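Local atomic coordinates of Alpha/beta hydrolase fold-3 domain-containing protein (Enterococcus faecalis, PDB entry 2QRU), a protein that is of unknown function but adopts the alpha/beta-hydrolase fold and is probably a hydrolase. Residues N8-Y20 with T80-I92. Residues are numbered along the deposited sequence; the frame is centred on the assembly and turned at random.
Sequences NQTLANGATVTIY and TLTETFQLLNEEI
The amide of Asn13, in the turn that joins strands 7-10 and 16-20, reaches across to helix 74-93 and uses both hydrogens of its ND2. One goes to the hydroxyl of Thr84, with Asn13 ND2 3.0 Å from Thr84 OG1 and the acceptor lying in the amide plane. The other goes to the carboxylate of Glu83, Asn13 ND2 to Glu83 OE1 being 3.2 Å; it too leaves in the amide plane but meets OE1 from above the carboxylate plane, the two flat groups standing almost perpendicular (87°). Thr84 OG1 passes its own hydrogen to the carbonyl of Thr80, at 2.7 Å from Thr80 O, which also takes the helical bond from Thr84 N. At the other end of the amide, Asn13 OD1 accepts from the backbone N of Ala15 at 3.1 Å, forming an Asx turn. CG of Asn13 sits between the backbone N and carbonyl carbon (chi1 70°) within the type I turn of Leu11 to Gly14, and these hydrogen bonds secure the amide at both ends.

Beside this polar cluster, the methyl of Thr84 lies against the hairpin: CG2 is 3.5 Å from Ala15 CB and also touches Leu11 CD1. Val17 rests on Leu88 CD1, while Ile19 and Ile92 meet through their CD1 methyls at 3.7 Å. Gln9 NE2 comes from the opposite direction to within 3.6 Å of Ile92 CD1, and a water donates to Glu91 OE2 and accepts a weak bond from NE2.

Helix 74-93 packs against one face of the edge hairpin of the central sheet, its 80-92 part crossing strand 16-20 at -49°. Val17 and Ile19 also touch Leu62 of strand 59-64, Leu81 and Phe85 face helix 105-119, and Leu88 and Ile92 reach strand 28-33.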
loop_
_atom_site.group_PDB
_atom_site.type_symbol
_atom_site.label_atom_id
_atom_site.label_comp_id
_atom_site.label_asym_id
_atom_site.label_seq_id
_atom_site.Cartn_x
_atom_site.Cartn_y
_atom_site.Cartn_z
ATOM N N ASN A 8 14.325 11.625 -7.251
ATOM C CA ASN A 8 14.139 10.202 -7.536
ATOM C C ASN A 8 15.495 9.526 -7.593
ATOM O O ASN A 8 16.478 10.096 -8.115
ATOM C CB ASN A 8 13.461 10.030 -8.891
ATOM C CG ASN A 8 11.954 10.089 -8.814
ATOM O OD1 ASN A 8 11.373 10.685 -7.896
ATOM N ND2 ASN A 8 11.298 9.452 -9.790
ATOM N N GLN A 9 15.537 8.292 -7.106
ATOM C CA GLN A 9 16.734 7.466 -7.157
ATOM C C GLN A 9 16.330 6.084 -7.685
ATOM O O GLN A 9 15.251 5.589 -7.372
ATOM C CB GLN A 9 17.243 7.316 -5.736
ATOM C CG GLN A 9 18.726 7.284 -5.559
ATOM C CD GLN A 9 19.126 7.903 -4.231
ATOM O OE1 GLN A 9 18.873 9.086 -3.974
ATOM N NE2 GLN A 9 19.734 7.094 -3.365
ATOM N N THR A 10 17.196 5.474 -8.484
ATOM C CA THR A 10 16.945 4.101 -8.935
ATOM C C THR A 10 17.864 3.150 -8.192
ATOM O O THR A 10 19.087 3.367 -8.113
ATOM C CB THR A 10 17.199 3.964 -10.453
ATOM O OG1 THR A 10 16.450 4.976 -11.133
ATOM C CG2 THR A 10 16.762 2.566 -10.955
ATOM N N LEU A 11 17.275 2.065 -7.705
ATOM C CA LEU A 11 17.990 1.059 -6.961
ATOM C C LEU A 11 18.486 -0.015 -7.934
ATOM O O LEU A 11 18.015 -0.095 -9.077
ATOM C CB LEU A 11 17.049 0.441 -5.902
ATOM C CG LEU A 11 16.445 1.483 -4.940
ATOM C CD1 LEU A 11 15.304 0.869 -4.108
ATOM C CD2 LEU A 11 17.504 2.124 -4.028
ATOM N N ALA A 12 19.417 -0.834 -7.459
ATOM C CA ALA A 12 20.090 -1.855 -8.276
ATOM C C ALA A 12 19.178 -2.771 -9.107
ATOM O O ALA A 12 19.551 -3.187 -10.205
ATOM C CB ALA A 12 20.984 -2.684 -7.402
ATOM N N ASN A 13 18.000 -3.099 -8.581
ATOM C CA ASN A 13 17.090 -4.025 -9.260
ATOM C C ASN A 13 16.129 -3.333 -10.235
ATOM O O ASN A 13 15.274 -3.991 -10.833
ATOM C CB ASN A 13 16.308 -4.872 -8.234
ATOM C CG ASN A 13 15.301 -4.061 -7.458
ATOM O OD1 ASN A 13 15.315 -2.826 -7.506
ATOM N ND2 ASN A 13 14.419 -4.753 -6.722
ATOM N N GLY A 14 16.283 -2.016 -10.406
ATOM C CA GLY A 14 15.435 -1.267 -11.336
ATOM C C GLY A 14 14.271 -0.517 -10.706
ATOM O O GLY A 14 13.663 0.340 -11.365
ATOM N N ALA A 15 13.948 -0.827 -9.442
ATOM C CA ALA A 15 12.959 -0.063 -8.703
ATOM C C ALA A 15 13.439 1.365 -8.477
ATOM O O ALA A 15 14.613 1.593 -8.209
ATOM C CB ALA A 15 12.662 -0.713 -7.335
ATOM N N THR A 16 12.520 2.311 -8.578
ATOM C CA THR A 16 12.850 3.681 -8.232
ATOM C C THR A 16 12.057 4.092 -6.998
ATOM O O THR A 16 11.006 3.517 -6.690
ATOM C CB THR A 16 12.592 4.668 -9.379
ATOM O OG1 THR A 16 11.186 4.834 -9.563
ATOM C CG2 THR A 16 13.227 4.196 -10.683
ATOM N N VAL A 17 12.590 5.099 -6.313
ATOM C CA VAL A 17 11.986 5.663 -5.108
ATOM C C VAL A 17 11.976 7.183 -5.286
ATOM O O VAL A 17 12.943 7.749 -5.818
ATOM C CB VAL A 17 12.771 5.230 -3.853
ATOM C CG1 VAL A 17 14.254 5.627 -3.946
ATOM C CG2 VAL A 17 12.099 5.770 -2.549
ATOM N N THR A 18 10.866 7.820 -4.915
ATOM C CA THR A 18 10.793 9.285 -4.833
ATOM C C THR A 18 11.022 9.654 -3.367
ATOM O O THR A 18 10.300 9.166 -2.477
ATOM C CB THR A 18 9.432 9.837 -5.330
ATOM O OG1 THR A 18 9.232 9.493 -6.713
ATOM C CG2 THR A 18 9.387 11.369 -5.212
ATOM N N ILE A 19 12.061 10.455 -3.135
ATOM C CA ILE A 19 12.483 10.853 -1.776
ATOM C C ILE A 19 11.991 12.272 -1.476
ATOM O O ILE A 19 12.210 13.194 -2.270
ATOM C CB ILE A 19 14.032 10.798 -1.668
ATOM C CG1 ILE A 19 14.537 9.402 -2.004
ATOM C CG2 ILE A 19 14.520 11.219 -0.282
ATOM C CD1 ILE A 19 15.978 9.336 -2.400
ATOM N N TYR A 20 11.319 12.447 -0.339
ATOM C CA TYR A 20 10.908 13.772 0.113
ATOM C C TYR A 20 11.598 14.019 1.459
ATOM O O TYR A 20 11.117 13.572 2.489
ATOM C CB TYR A 20 9.392 13.812 0.330
ATOM C CG TYR A 20 8.490 13.491 -0.849
ATOM C CD1 TYR A 20 8.183 12.166 -1.189
ATOM C CD2 TYR A 20 7.865 14.521 -1.556
ATOM C CE1 TYR A 20 7.313 11.886 -2.233
ATOM C CE2 TYR A 20 7.003 14.262 -2.595
ATOM C CZ TYR A 20 6.723 12.931 -2.924
ATOM O OH TYR A 20 5.868 12.650 -3.957
ATOM N N THR A 80 10.086 -9.532 -4.662
ATOM C CA THR A 80 10.791 -8.348 -5.192
ATOM C C THR A 80 10.680 -7.149 -4.236
ATOM O O THR A 80 11.623 -6.383 -4.087
ATOM C CB THR A 80 10.315 -8.019 -6.606
ATOM O OG1 THR A 80 10.634 -9.128 -7.464
ATOM C CG2 THR A 80 11.027 -6.769 -7.144
ATOM N N LEU A 81 9.537 -7.017 -3.555
ATOM C CA LEU A 81 9.355 -5.911 -2.609
ATOM C C LEU A 81 10.354 -6.058 -1.442
ATOM O O LEU A 81 10.985 -5.083 -1.026
ATOM C CB LEU A 81 7.902 -5.847 -2.137
ATOM C CG LEU A 81 7.586 -4.756 -1.108
ATOM C CD1 LEU A 81 7.996 -3.362 -1.583
ATOM C CD2 LEU A 81 6.085 -4.819 -0.697
ATOM N N THR A 82 10.545 -7.293 -0.965
ATOM C CA THR A 82 11.515 -7.543 0.100
ATOM C C THR A 82 12.917 -7.182 -0.399
ATOM O O THR A 82 13.624 -6.405 0.249
ATOM C CB THR A 82 11.486 -9.000 0.541
ATOM O OG1 THR A 82 10.162 -9.340 0.979
ATOM C CG2 THR A 82 12.456 -9.221 1.692
ATOM N N GLU A 83 13.260 -7.665 -1.587
ATOM C CA GLU A 83 14.543 -7.316 -2.224
ATOM C C GLU A 83 14.729 -5.801 -2.276
ATOM O O GLU A 83 15.814 -5.268 -1.937
ATOM C CB GLU A 83 14.631 -7.867 -3.655
ATOM C CG GLU A 83 15.979 -7.498 -4.319
ATOM C CD GLU A 83 16.088 -7.850 -5.810
ATOM O OE1 GLU A 83 15.041 -7.839 -6.512
ATOM O OE2 GLU A 83 17.243 -8.104 -6.272
ATOM N N THR A 84 13.691 -5.123 -2.760
ATOM C CA THR A 84 13.714 -3.673 -2.955
ATOM C C THR A 84 13.913 -2.957 -1.625
ATOM O O THR A 84 14.719 -2.004 -1.527
ATOM C CB THR A 84 12.426 -3.181 -3.642
ATOM O OG1 THR A 84 12.264 -3.888 -4.888
ATOM C CG2 THR A 84 12.523 -1.686 -3.934
ATOM N N PHE A 85 13.210 -3.431 -0.595
ATOM C CA PHE A 85 13.383 -2.812 0.714
ATOM C C PHE A 85 14.810 -2.971 1.212
ATOM O O PHE A 85 15.401 -2.027 1.741
ATOM C CB PHE A 85 12.417 -3.348 1.775
ATOM C CG PHE A 85 12.540 -2.602 3.063
ATOM C CD1 PHE A 85 11.769 -1.454 3.283
ATOM C CD2 PHE A 85 13.504 -2.970 4.012
ATOM C CE1 PHE A 85 11.927 -0.708 4.465
ATOM C CE2 PHE A 85 13.656 -2.209 5.204
ATOM C CZ PHE A 85 12.880 -1.107 5.415
ATOM N N GLN A 86 15.356 -4.179 1.054
ATOM C CA GLN A 86 16.719 -4.432 1.485
ATOM C C GLN A 86 17.728 -3.481 0.800
ATOM O O GLN A 86 18.590 -2.923 1.473
ATOM C CB GLN A 86 17.097 -5.895 1.263
ATOM C CG GLN A 86 16.374 -6.840 2.195
ATOM C CD GLN A 86 16.901 -8.252 2.008
ATOM O OE1 GLN A 86 16.446 -8.986 1.128
ATOM N NE2 GLN A 86 17.907 -8.618 2.796
ATOM N N LEU A 87 17.575 -3.266 -0.505
ATOM C CA LEU A 87 18.419 -2.295 -1.241
ATOM C C LEU A 87 18.185 -0.869 -0.736
ATOM O O LEU A 87 19.135 -0.090 -0.568
ATOM C CB LEU A 87 18.151 -2.362 -2.743
ATOM C CG LEU A 87 18.494 -3.688 -3.431
ATOM C CD1 LEU A 87 17.895 -3.751 -4.836
ATOM C CD2 LEU A 87 20.016 -3.960 -3.440
ATOM N N LEU A 88 16.921 -0.526 -0.511
ATOM C CA LEU A 88 16.553 0.812 -0.003
ATOM C C LEU A 88 17.178 1.067 1.374
ATOM O O LEU A 88 17.630 2.182 1.700
ATOM C CB LEU A 88 15.019 0.949 0.057
ATOM C CG LEU A 88 14.478 2.324 0.465
ATOM C CD1 LEU A 88 14.686 3.378 -0.684
ATOM C CD2 LEU A 88 13.009 2.152 0.833
ATOM N N ASN A 89 17.199 0.024 2.194
ATOM C CA ASN A 89 17.848 0.098 3.484
ATOM C C ASN A 89 19.373 0.211 3.332
ATOM O O ASN A 89 20.008 0.947 4.085
ATOM C CB ASN A 89 17.521 -1.127 4.324
ATOM C CG ASN A 89 18.058 -1.008 5.733
ATOM O OD1 ASN A 89 17.789 -0.032 6.436
ATOM N ND2 ASN A 89 18.833 -2.002 6.151
ATOM N N GLU A 90 19.934 -0.503 2.364
ATOM C CA GLU A 90 21.384 -0.430 2.099
ATOM C C GLU A 90 21.827 0.988 1.794
ATOM O O GLU A 90 22.866 1.467 2.293
ATOM C CB GLU A 90 21.740 -1.287 0.883
ATOM C CG GLU A 90 22.734 -2.317 1.176
ATOM C CD GLU A 90 22.074 -3.551 1.674
ATOM O OE1 GLU A 90 21.864 -4.470 0.840
ATOM O OE2 GLU A 90 21.734 -3.581 2.884
ATOM N N GLU A 91 21.053 1.636 0.934
ATOM C CA GLU A 91 21.455 2.860 0.282
ATOM C C GLU A 91 21.035 4.108 1.060
ATOM O O GLU A 91 21.806 5.071 1.183
ATOM C CB GLU A 91 20.875 2.878 -1.136
ATOM C CG GLU A 91 21.239 4.081 -1.953
ATOM C CD GLU A 91 22.747 4.215 -2.167
ATOM O OE1 GLU A 91 23.458 3.183 -2.127
ATOM O OE2 GLU A 91 23.208 5.354 -2.372
ATOM N N ILE A 92 19.813 4.076 1.586
ATOM C CA ILE A 92 19.186 5.280 2.151
ATOM C C ILE A 92 18.879 5.174 3.650
ATOM O O ILE A 92 19.385 5.976 4.447
ATOM C CB ILE A 92 17.928 5.675 1.348
ATOM C CG1 ILE A 92 18.299 6.005 -0.100
ATOM C CG2 ILE A 92 17.187 6.857 2.024
ATOM C CD1 ILE A 92 17.113 6.133 -1.017
HETATM O O HOH W 1 21.798 7.590 -1.660
#